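Local coordinates for protein glycosyl hydrolase (Rhizobium leguminosarum bv. trifolii, PDB 5NDX) that probably hydrolyses O-glycosidic bonds as a family 39 glycoside hydrolase, and is a bacterial orthologue of human alpha-L-iduronidase, at residues Phe21-Phe27 against Phe309-Ala315; Leu48-Ile53 against Met369-Thr374; Lys234-Ile238 against Ile287-Ile291. The protein carries 2 engineered substitutions. One frame throughout, in Å; residues are numbered along the deposited sequence.

How the contacts relate
From the N terminus, the chain first reaches 21-27, one side of contact 1. It next enters the loop 48-53, one side of contact 2. Contact 3 follows, where 234-238 packs on 287-291 and joins helices 235-252 and 282-300. The chain then reaches 309-315, which closes the loop of contact 1 by setting strands 24-27 and 307-310 side by side. Last comes 369-374, which closes contact 2 by bringing helix 364-372 against the loop before strand 55-58. Contacts 1 and 2 therefore cross. R23 meets E51 and G52, while W22 and H314 meet M369. Contact 3 nests inside both loops and reaches contact 1 through I291 and L310.

Contact 1. Residues Phe21-Phe27 against Phe309-Ala315; sequences FWRGTGF and FLSSDHA. Unlike the reference sequence in segment 309-315: S312 (reference Asn). With 8U8 ((2~{R},3~{S},4~{S},5~{R},6~{S})-6-(4-methyl-2-oxidanylidene-chromen-7-yl)oxy-3,4,5-tris(oxidanyl)oxane-2-carboxylic acid), chain N; 8U8 ((2~{R},3~{S},4~{S},5~{R},6~{S})-6-(4-methyl-2-oxidanylidene-chromen-7-yl)oxy-3,4,5-tris(oxidanyl)oxane-2-carboxylic acid), chain M; SO4 (sulfate ion), chain B.
F21-F27 and F309-A315 meet where the first and last strands of the parallel TIM barrel, 24-27 and 307-310, close the ring. L310 N donates to F21 O at 2.9 Å. Further along, A315 N donates to G26 O at 3.0 Å. Between them, S312 N to G24 O is a weak bond of 3.3 Å. S312 is Asn in the reference sequence. T25 OG1 and H314 ND1 add a side-chain hydrogen bond of 2.7 Å. The hydroxyl reaches the imidazole at its edge because OG1 stands anti to the T25 backbone N (chi1 -178°). S312 CB covers one face of that imidazole. One water links T25 O to S311 OG.
Two copies of the ligand 8U8 touch this seam. The F309 ring carries the coumarin of one copy over a face, with C8 3.5 Å from F309 CD1 and offset toward the rim. R23 NH1 donates to O4 of the same copy at 3.3 Å and to sulfate O3 at 2.7 Å. D313 OD2 accepts from O5 of the second copy at 2.5 Å. D267 and R323 bond to the backbone of D313 and probably help to position it; R323 also binds 8U8. The seam that closes the barrel thus also presents an aromatic face, a cation and a carboxylate to bound ligand.

Contact 2. Residues Leu48-Ile53 against Met369-Thr374; sequences LPNEGI and MELLAT
The flat groups here are the N50 amide and the E370 carboxylate, and neither lays a face on the opposite segment. The N50 amide reaches across through water: ND2 donates to a water at 3.0 Å, and that water donates to A373 O. The E370 carboxylate points off to other partners, a salt bridge with K362 and a hydrogen bond with S588. What E370 offers L48 is its aliphatic stem, with E370 CG 3.8 Å from L48 CG. The two side chains cross at about a right angle.
The rest of the contact is mostly apolar packing between the loop after helix 36-45 and segment 369-374. L48 sends its CD2 branch against the helix backbone, 3.5 Å from M369 C. A373 packs its methyl into the loop. Its CB sits 3.4 Å from P49 O and 3.5 Å from G52 CA, and the P49 ring borders it through CD. G52 has no side chain, which lets its backbone come this close.
M369 starts with CG anti to its carbonyl carbon and then bends at chi3 (98°). This carries its methyl to I53, with M369 CE 3.9 Å from I53 CG1. A second water spans the backbones, donating to G52 O at 2.9 Å and to M369 O at 2.8 Å. M369 O also accepts from A373 N.
No direct hydrogen bond joins the two segments. Their polar links run through the two waters and through R20, which bonds to both A373 O and N50 O. The direct contacts are methyl and methylene groups against each other and against backbone.

Contact 3. Residues Lys234-Ile238 against Ile287-Ile291; sequences KTNAI and IIARI
T235 points its side chain at I287, R290 and I291. Its CB lies 3.8 Å from I291 CG1. The methyl CG2 touches two isoleucines. It is 3.5 Å from I291 CG1 and 3.7 Å from I287 CG1. The hydroxyl takes the other branch, between the backbone N and the carbonyl carbon (chi1 53°), which places it on the side of R290. T235 OG1 is 3.2 Å from R290 NE, at the edge of the guanidinium and near its plane. D416 OD1 hydrogen-bonds T235 OG1 and forms a salt bridge with R290 NE. Q294 NE2 also hydrogen-bonds to T235 OG1.
The contact joins two helices of the barrel fold. Helix 235-252 comes between strands 216-219 and 261-263 in the chain, and helix 282-300 comes between strands 261-263 and 307-310.
R290 runs extended from CG to NE, with CG anti to the backbone N (chi1 164°), and crosses T235 at about a right angle. Further along the helix that holds T235, I238 meets I291 by its methyl, with I238 CD1 4.1 Å from I291 CD1. These two side chains also cross at about a right angle. The CG2 branch of I291 packs on L310 of strand 307-310.

Contact 1. Residues Phe21-Phe27 against Phe309-Ala315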
loop_
_atom_site.group_PDB
_atom_site.type_symbol
_atom_site.label_atom_id
_atom_site.label_comp_id
_atom_site.label_asym_id
_atom_site.label_seq_id
_atom_site.Cartn_x
_atom_site.Cartn_y
_atom_site.Cartn_z
ATOM N N PHE A 21 0.634 -4.165 -9.536
ATOM C CA PHE A 21 -0.308 -3.139 -9.896
ATOM C C PHE A 21 -1.110 -2.513 -8.728
ATOM O O PHE A 21 -2.048 -1.754 -8.970
ATOM C CB PHE A 21 -1.263 -3.709 -10.973
ATOM C CG PHE A 21 -2.083 -4.906 -10.513
ATOM C CD1 PHE A 21 -3.217 -4.739 -9.743
ATOM C CD2 PHE A 21 -1.690 -6.193 -10.828
ATOM C CE1 PHE A 21 -3.943 -5.847 -9.294
ATOM C CE2 PHE A 21 -2.404 -7.317 -10.386
ATOM C CZ PHE A 21 -3.529 -7.139 -9.639
ATOM N N TRP A 22 -0.754 -2.840 -7.489
ATOM C CA TRP A 22 -1.519 -2.544 -6.287
ATOM C C TRP A 22 -0.760 -1.604 -5.359
ATOM O O TRP A 22 -1.059 -1.560 -4.152
ATOM C CB TRP A 22 -1.795 -3.835 -5.491
ATOM C CG TRP A 22 -0.493 -4.556 -5.192
ATOM C CD1 TRP A 22 0.415 -4.273 -4.197
ATOM C CD2 TRP A 22 0.062 -5.616 -5.953
ATOM N NE1 TRP A 22 1.463 -5.143 -4.275
ATOM C CE2 TRP A 22 1.287 -5.956 -5.363
ATOM C CE3 TRP A 22 -0.379 -6.337 -7.070
ATOM C CZ2 TRP A 22 2.094 -6.990 -5.854
ATOM C CZ3 TRP A 22 0.414 -7.355 -7.562
ATOM C CH2 TRP A 22 1.631 -7.692 -6.934
ATOM N N ARG A 23 0.187 -0.838 -5.889
ATOM C CA ARG A 23 1.189 -0.180 -5.031
ATOM C C ARG A 23 0.732 1.227 -4.660
ATOM O O ARG A 23 1.334 2.242 -5.013
ATOM C CB ARG A 23 2.575 -0.211 -5.649
ATOM C CG ARG A 23 3.226 -1.601 -5.701
ATOM C CD ARG A 23 4.019 -1.908 -6.983
ATOM N NE ARG A 23 4.934 -0.990 -7.121
ATOM C CZ ARG A 23 5.402 -0.290 -8.127
ATOM N NH1 ARG A 23 5.248 -0.437 -9.449
ATOM N NH2 ARG A 23 6.278 0.556 -7.640
ATOM N N GLY A 24 -0.348 1.264 -3.915
ATOM C CA GLY A 24 -0.994 2.513 -3.534
ATOM C C GLY A 24 -1.850 2.358 -2.324
ATOM O O GLY A 24 -2.415 1.284 -2.074
ATOM N N THR A 25 -1.963 3.424 -1.561
ATOM C CA THR A 25 -2.923 3.489 -0.481
ATOM C C THR A 25 -3.455 4.929 -0.429
ATOM O O THR A 25 -3.133 5.773 -1.273
ATOM C CB THR A 25 -2.332 2.995 0.894
ATOM O OG1 THR A 25 -3.345 3.027 1.919
ATOM C CG2 THR A 25 -1.204 3.859 1.365
ATOM N N GLY A 26 -4.295 5.188 0.537
ATOM C CA GLY A 26 -4.901 6.470 0.640
ATOM C C GLY A 26 -5.603 6.674 1.963
ATOM O O GLY A 26 -5.715 5.749 2.786
ATOM N N PHE A 27 -6.018 7.923 2.171
ATOM C CA PHE A 27 -6.738 8.350 3.371
ATOM C C PHE A 27 -7.363 9.741 3.140
ATOM O O PHE A 27 -7.203 10.345 2.067
ATOM C CB PHE A 27 -5.845 8.357 4.612
ATOM C CG PHE A 27 -4.677 9.298 4.522
ATOM C CD1 PHE A 27 -4.808 10.637 4.865
ATOM C CD2 PHE A 27 -3.462 8.850 4.090
ATOM C CE1 PHE A 27 -3.744 11.504 4.763
ATOM C CE2 PHE A 27 -2.376 9.706 4.011
ATOM C CZ PHE A 27 -2.533 11.047 4.337
ATOM N N PHE A 309 -4.206 -0.353 -12.205
ATOM C CA PHE A 309 -3.888 0.023 -10.842
ATOM C C PHE A 309 -5.057 -0.281 -9.904
ATOM O O PHE A 309 -6.208 -0.117 -10.257
ATOM C CB PHE A 309 -3.533 1.492 -10.811
ATOM C CG PHE A 309 -2.989 1.996 -9.518
ATOM C CD1 PHE A 309 -1.836 1.492 -9.002
ATOM C CD2 PHE A 309 -3.578 3.065 -8.892
ATOM C CE1 PHE A 309 -1.284 1.998 -7.843
ATOM C CE2 PHE A 309 -3.051 3.591 -7.725
ATOM C CZ PHE A 309 -1.905 3.029 -7.181
ATOM N N LEU A 310 -4.712 -0.761 -8.727
ATOM C CA LEU A 310 -5.672 -1.095 -7.673
ATOM C C LEU A 310 -5.112 -0.446 -6.423
ATOM O O LEU A 310 -3.995 -0.763 -6.003
ATOM C CB LEU A 310 -5.769 -2.596 -7.547
ATOM C CG LEU A 310 -6.714 -3.163 -6.502
ATOM C CD1 LEU A 310 -7.051 -4.568 -6.919
ATOM C CD2 LEU A 310 -6.103 -3.166 -5.116
ATOM N N SER A 311 -5.815 0.530 -5.875
ATOM C CA SER A 311 -5.338 1.211 -4.669
ATOM C C SER A 311 -6.243 0.797 -3.507
ATOM O O SER A 311 -7.455 0.811 -3.627
ATOM C CB SER A 311 -5.370 2.719 -4.884
ATOM O OG SER A 311 -4.854 3.474 -3.802
ATOM N N SER A 312 -5.630 0.476 -2.396
ATOM C CA SER A 312 -6.289 0.276 -1.126
ATOM C C SER A 312 -6.540 1.632 -0.477
ATOM O O SER A 312 -5.967 2.619 -0.878
ATOM C CB SER A 312 -5.399 -0.607 -0.256
ATOM O OG SER A 312 -5.374 -1.885 -0.829
ATOM N N ASP A 313 -7.475 1.728 0.428
ATOM C CA ASP A 313 -7.741 3.002 1.090
ATOM C C ASP A 313 -7.669 2.811 2.601
ATOM O O ASP A 313 -8.648 2.959 3.317
ATOM C CB ASP A 313 -9.074 3.504 0.603
ATOM C CG ASP A 313 -9.267 4.952 0.888
ATOM O OD1 ASP A 313 -8.395 5.755 0.498
ATOM O OD2 ASP A 313 -10.299 5.264 1.485
ATOM N N HIS A 314 -6.485 2.404 3.050
ATOM C CA HIS A 314 -6.284 1.835 4.368
ATOM C C HIS A 314 -5.202 2.494 5.192
ATOM O O HIS A 314 -4.711 1.892 6.163
ATOM C CB HIS A 314 -6.131 0.316 4.308
ATOM C CG HIS A 314 -4.892 -0.215 3.629
ATOM N ND1 HIS A 314 -3.952 0.556 2.961
ATOM C CD2 HIS A 314 -4.456 -1.488 3.533
ATOM C CE1 HIS A 314 -3.001 -0.222 2.488
ATOM N NE2 HIS A 314 -3.275 -1.466 2.835
ATOM N N ALA A 315 -4.863 3.740 4.832
ATOM C CA ALA A 315 -3.865 4.499 5.592
ATOM C C ALA A 315 -4.468 5.494 6.567
ATOM O O ALA A 315 -3.781 6.385 7.039
ATOM C CB ALA A 315 -2.850 5.158 4.645
HETATM C C15 8U8 N . -3.957 6.161 -12.086
HETATM C C13 8U8 N . -3.162 5.430 -12.972
HETATM C C14 8U8 N . -3.460 5.420 -14.328
HETATM C C16 8U8 N . -2.627 4.759 -15.219
HETATM O O9 8U8 N . -2.934 4.714 -16.404
HETATM O O8 8U8 N . -1.556 4.053 -14.768
HETATM C C11 8U8 N . -1.222 4.093 -13.461
HETATM C C10 8U8 N . -0.066 3.433 -13.125
HETATM C C12 8U8 N . -2.010 4.766 -12.538
HETATM C C7 8U8 N . -1.582 4.768 -11.210
HETATM C C8 8U8 N . -0.417 4.092 -10.864
HETATM C C9 8U8 N . 0.360 3.426 -11.814
HETATM O O2 8U8 N . 1.511 2.790 -11.420
HETATM C C5 8U8 N . 2.532 2.507 -12.413
HETATM O O1 8U8 N . 2.097 1.230 -12.911
HETATM C C1 8U8 N . 2.955 0.532 -13.844
HETATM C C6 8U8 N . 3.106 1.321 -15.192
HETATM O O7 8U8 N . 2.206 2.115 -15.531
HETATM O O6 8U8 N . 4.162 1.153 -15.820
HETATM C C2 8U8 N . 4.291 0.342 -13.130
HETATM O O5 8U8 N . 5.256 -0.386 -13.951
HETATM C C3 8U8 N . 4.863 1.714 -12.704
HETATM O O4 8U8 N . 6.042 1.478 -11.979
HETATM C C4 8U8 N . 3.876 2.424 -11.777
HETATM O O3 8U8 N . 4.319 3.742 -11.445
HETATM C C15 8U8 M . -22.033 7.964 0.953
HETATM C C13 8U8 M . -21.610 6.965 0.048
HETATM C C14 8U8 M . -22.551 6.417 -0.828
HETATM C C16 8U8 M . -22.166 5.454 -1.766
HETATM O O9 8U8 M . -23.056 4.995 -2.481
HETATM O O8 8U8 M . -20.861 5.008 -1.840
HETATM C C11 8U8 M . -19.889 5.606 -1.076
HETATM C C10 8U8 M . -18.555 5.233 -1.269
HETATM C C12 8U8 M . -20.256 6.584 -0.111
HETATM C C7 8U8 M . -19.221 7.191 0.626
HETATM C C8 8U8 M . -17.887 6.818 0.425
HETATM C C9 8U8 M . -17.541 5.831 -0.512
HETATM O O2 8U8 M . -16.237 5.456 -0.770
HETATM C C5 8U8 M . -15.128 5.572 0.203
HETATM O O1 8U8 M . -15.558 5.025 1.459
HETATM C C1 8U8 M . -14.825 5.322 2.584
HETATM C C6 8U8 M . -14.846 4.089 3.290
HETATM O O7 8U8 M . -14.725 4.164 4.507
HETATM O O6 8U8 M . -14.955 3.082 2.614
HETATM C C2 8U8 M . -13.315 5.652 2.377
HETATM O O5 8U8 M . -12.597 4.421 2.149
HETATM C C3 8U8 M . -13.051 6.724 1.232
HETATM O O4 8U8 M . -12.567 7.896 1.790
HETATM C C4 8U8 M . -14.339 7.004 0.394
HETATM O O3 8U8 M . -13.940 7.727 -0.841
HETATM S S SO4 B . 6.020 -3.084 -11.503
HETATM O O1 SO4 B . 5.908 -4.475 -11.978
HETATM O O2 SO4 B . 7.101 -2.993 -10.486
HETATM O O3 SO4 B . 4.729 -2.536 -11.016
HETATM O O4 SO4 B . 6.416 -2.247 -12.667
HETATM O O HOH W 1 -3.462 -1.703 -3.047
HETATM O O HOH W 2 -2.984 5.294 -4.370
#

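Contact 2. Residues Leu48-Ile53 against Met369-Thr374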
loop_
_atom_site.group_PDB
_atom_site.type_symbol
_atom_site.label_atom_id
_atom_site.label_comp_id
_atom_site.label_asym_id
_atom_site.label_seq_id
_atom_site.Cartn_x
_atom_site.Cartn_y
_atom_site.Cartn_z
ATOM N N LEU A 48 8.974 0.121 1.825
ATOM C CA LEU A 48 8.716 -1.234 1.338
ATOM C C LEU A 48 9.684 -1.569 0.231
ATOM O O LEU A 48 10.106 -0.712 -0.489
ATOM C CB LEU A 48 7.285 -1.453 0.848
ATOM C CG LEU A 48 6.200 -1.747 1.883
ATOM C CD1 LEU A 48 5.858 -0.526 2.644
ATOM C CD2 LEU A 48 4.911 -2.261 1.256
ATOM N N PRO A 49 10.017 -2.851 0.068
ATOM C CA PRO A 49 10.971 -3.211 -0.992
ATOM C C PRO A 49 10.505 -2.720 -2.337
ATOM O O PRO A 49 9.317 -2.856 -2.655
ATOM C CB PRO A 49 10.940 -4.722 -0.982
ATOM C CG PRO A 49 10.515 -5.098 0.394
ATOM C CD PRO A 49 9.654 -3.989 0.907
ATOM N N ASN A 50 11.414 -2.128 -3.110
ATOM C CA ASN A 50 11.157 -1.837 -4.508
ATOM C C ASN A 50 9.912 -0.979 -4.745
ATOM O O ASN A 50 9.057 -1.311 -5.565
ATOM C CB ASN A 50 11.029 -3.194 -5.287
ATOM C CG ASN A 50 11.069 -3.014 -6.816
ATOM O OD1 ASN A 50 11.354 -1.938 -7.314
ATOM N ND2 ASN A 50 10.769 -4.094 -7.573
ATOM N N GLU A 51 9.796 0.099 -3.990
ATOM C CA GLU A 51 8.637 0.977 -4.060
ATOM C C GLU A 51 7.313 0.197 -3.895
ATOM O O GLU A 51 6.345 0.402 -4.629
ATOM C CB GLU A 51 8.675 1.807 -5.360
ATOM C CG GLU A 51 9.938 2.709 -5.510
ATOM C CD GLU A 51 9.850 3.512 -6.836
ATOM O OE1 GLU A 51 10.012 2.908 -7.902
ATOM O OE2 GLU A 51 9.418 4.662 -6.834
ATOM N N GLY A 52 7.279 -0.681 -2.902
ATOM C CA GLY A 52 6.114 -1.581 -2.645
ATOM C C GLY A 52 4.819 -0.826 -2.406
ATOM O O GLY A 52 3.738 -1.325 -2.727
ATOM N N ILE A 53 4.926 0.379 -1.842
ATOM C CA ILE A 53 3.860 1.383 -1.983
ATOM C C ILE A 53 4.486 2.635 -2.574
ATOM O O ILE A 53 5.487 3.144 -2.057
ATOM C CB ILE A 53 3.164 1.729 -0.648
ATOM C CG1 ILE A 53 2.396 0.501 -0.118
ATOM C CG2 ILE A 53 2.131 2.843 -0.857
ATOM C CD1 ILE A 53 1.945 0.675 1.319
ATOM N N MET A 369 1.453 -6.172 2.120
ATOM C CA MET A 369 2.067 -5.398 1.036
ATOM C C MET A 369 3.584 -5.452 1.019
ATOM O O MET A 369 4.188 -5.428 -0.077
ATOM C CB MET A 369 1.541 -3.962 1.035
ATOM C CG MET A 369 0.037 -3.945 0.737
ATOM S SD MET A 369 -0.591 -2.287 0.765
ATOM C CE MET A 369 -0.593 -1.886 -0.967
ATOM N N GLU A 370 4.199 -5.583 2.186
ATOM C CA GLU A 370 5.630 -5.871 2.269
ATOM C C GLU A 370 6.026 -7.168 1.565
ATOM O O GLU A 370 7.014 -7.186 0.833
ATOM C CB GLU A 370 6.135 -5.925 3.716
ATOM C CG GLU A 370 6.139 -4.576 4.419
ATOM C CD GLU A 370 6.777 -4.585 5.839
ATOM O OE1 GLU A 370 8.028 -4.553 6.018
ATOM O OE2 GLU A 370 6.000 -4.604 6.796
ATOM N N LEU A 371 5.264 -8.235 1.794
ATOM C CA LEU A 371 5.492 -9.478 1.138
ATOM C C LEU A 371 5.253 -9.388 -0.347
ATOM O O LEU A 371 6.073 -9.851 -1.133
ATOM C CB LEU A 371 4.661 -10.625 1.744
ATOM C CG LEU A 371 5.307 -11.385 2.900
ATOM C CD1 LEU A 371 5.660 -10.497 4.037
ATOM C CD2 LEU A 371 4.375 -12.460 3.441
ATOM N N LEU A 372 4.116 -8.848 -0.727
ATOM C CA LEU A 372 3.765 -8.730 -2.148
ATOM C C LEU A 372 4.773 -7.836 -2.947
ATOM O O LEU A 372 4.973 -8.037 -4.162
ATOM C CB LEU A 372 2.333 -8.193 -2.307
ATOM C CG LEU A 372 1.203 -9.088 -1.803
ATOM C CD1 LEU A 372 -0.089 -8.320 -1.664
ATOM C CD2 LEU A 372 0.980 -10.208 -2.770
ATOM N N ALA A 373 5.415 -6.898 -2.250
ATOM C CA ALA A 373 6.345 -5.973 -2.863
ATOM C C ALA A 373 7.573 -6.701 -3.391
ATOM O O ALA A 373 8.213 -6.171 -4.270
ATOM C CB ALA A 373 6.785 -4.931 -1.862
ATOM N N THR A 374 7.875 -7.897 -2.857
ATOM C CA THR A 374 9.012 -8.703 -3.310
ATOM C C THR A 374 8.822 -9.443 -4.598
ATOM O O THR A 374 9.750 -10.125 -5.030
ATOM C CB THR A 374 9.432 -9.761 -2.253
ATOM O OG1 THR A 374 8.422 -10.801 -2.136
ATOM C CG2 THR A 374 9.653 -9.096 -0.916
HETATM O O HOH W 3 10.067 -6.647 -6.184
HETATM O O HOH W 4 3.344 -4.156 -2.453
#

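Contact 3. Residues Lys234-Ile238 against Ile287-Ile291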
loop_
_atom_site.group_PDB
_atom_site.type_symbol
_atom_site.label_atom_id
_atom_site.label_comp_id
_atom_site.label_asym_id
_atom_site.label_seq_id
_atom_site.Cartn_x
_atom_site.Cartn_y
_atom_site.Cartn_z
ATOM N N LYS A 234 -17.405 -10.106 -0.688
ATOM C CA LYS A 234 -17.584 -10.916 -1.915
ATOM C C LYS A 234 -16.495 -10.493 -2.923
ATOM O O LYS A 234 -16.700 -9.587 -3.715
ATOM C CB LYS A 234 -18.995 -10.676 -2.544
ATOM C CG LYS A 234 -20.145 -11.449 -1.900
ATOM C CD LYS A 234 -20.041 -11.430 -0.374
ATOM C CE LYS A 234 -21.273 -11.885 0.456
ATOM N NZ LYS A 234 -21.854 -10.690 1.167
ATOM N N THR A 235 -15.333 -11.099 -2.834
ATOM C CA THR A 235 -14.172 -10.571 -3.535
ATOM C C THR A 235 -14.311 -10.740 -5.056
ATOM O O THR A 235 -13.978 -9.812 -5.809
ATOM C CB THR A 235 -12.853 -11.165 -3.020
ATOM O OG1 THR A 235 -12.921 -12.591 -3.046
ATOM C CG2 THR A 235 -12.596 -10.742 -1.614
ATOM N N ASN A 236 -14.757 -11.904 -5.504
ATOM C CA ASN A 236 -14.951 -12.119 -6.944
ATOM C C ASN A 236 -15.937 -11.145 -7.576
ATOM O O ASN A 236 -15.779 -10.808 -8.781
ATOM C CB ASN A 236 -15.292 -13.590 -7.291
ATOM C CG ASN A 236 -14.024 -14.463 -7.568
ATOM O OD1 ASN A 236 -13.878 -15.566 -7.017
ATOM N ND2 ASN A 236 -13.144 -13.999 -8.402
ATOM N N ALA A 237 -16.882 -10.607 -6.790
ATOM C CA ALA A 237 -17.828 -9.652 -7.360
ATOM C C ALA A 237 -17.190 -8.304 -7.670
ATOM O O ALA A 237 -17.704 -7.541 -8.487
ATOM C CB ALA A 237 -19.067 -9.494 -6.473
ATOM N N ILE A 238 -16.076 -7.995 -7.017
ATOM C CA ILE A 238 -15.332 -6.792 -7.352
ATOM C C ILE A 238 -14.882 -6.883 -8.809
ATOM O O ILE A 238 -15.078 -5.963 -9.572
ATOM C CB ILE A 238 -14.115 -6.568 -6.429
ATOM C CG1 ILE A 238 -14.578 -6.285 -4.985
ATOM C CG2 ILE A 238 -13.247 -5.423 -6.948
ATOM C CD1 ILE A 238 -13.444 -6.366 -3.951
ATOM N N ILE A 287 -6.948 -11.756 2.314
ATOM C CA ILE A 287 -7.974 -11.196 1.452
ATOM C C ILE A 287 -7.449 -10.133 0.497
ATOM O O ILE A 287 -7.893 -10.061 -0.642
ATOM C CB ILE A 287 -9.199 -10.700 2.286
ATOM C CG1 ILE A 287 -10.483 -10.885 1.479
ATOM C CG2 ILE A 287 -9.117 -9.247 2.611
ATOM C CD1 ILE A 287 -10.902 -12.355 1.416
ATOM N N ILE A 288 -6.527 -9.274 0.934
ATOM C CA ILE A 288 -5.843 -8.344 -0.010
ATOM C C ILE A 288 -5.139 -9.115 -1.140
ATOM O O ILE A 288 -5.261 -8.782 -2.340
ATOM C CB ILE A 288 -4.807 -7.488 0.748
ATOM C CG1 ILE A 288 -5.533 -6.440 1.647
ATOM C CG2 ILE A 288 -3.883 -6.718 -0.199
ATOM C CD1 ILE A 288 -4.659 -5.809 2.725
ATOM N N ALA A 289 -4.402 -10.176 -0.765
ATOM C CA ALA A 289 -3.713 -10.949 -1.747
ATOM C C ALA A 289 -4.695 -11.697 -2.679
ATOM O O ALA A 289 -4.463 -11.810 -3.899
ATOM C CB ALA A 289 -2.707 -11.884 -1.101
ATOM N N ARG A 290 -5.785 -12.194 -2.105
ATOM C CA ARG A 290 -6.785 -12.883 -2.863
ATOM C C ARG A 290 -7.447 -11.983 -3.909
ATOM O O ARG A 290 -7.632 -12.398 -5.046
ATOM C CB ARG A 290 -7.820 -13.505 -1.927
ATOM C CG ARG A 290 -9.099 -13.933 -2.572
ATOM C CD ARG A 290 -9.875 -14.780 -1.599
ATOM N NE ARG A 290 -11.216 -15.052 -2.049
ATOM C CZ ARG A 290 -11.680 -16.199 -2.540
ATOM N NH1 ARG A 290 -10.945 -17.257 -2.706
ATOM N NH2 ARG A 290 -12.932 -16.242 -2.925
ATOM N N ILE A 291 -7.801 -10.779 -3.520
ATOM C CA ILE A 291 -8.330 -9.770 -4.449
ATOM C C ILE A 291 -7.333 -9.465 -5.604
ATOM O O ILE A 291 -7.694 -9.440 -6.808
ATOM C CB ILE A 291 -8.687 -8.512 -3.702
ATOM C CG1 ILE A 291 -9.976 -8.743 -2.899
ATOM C CG2 ILE A 291 -8.883 -7.322 -4.627
ATOM C CD1 ILE A 291 -10.180 -7.726 -1.809
#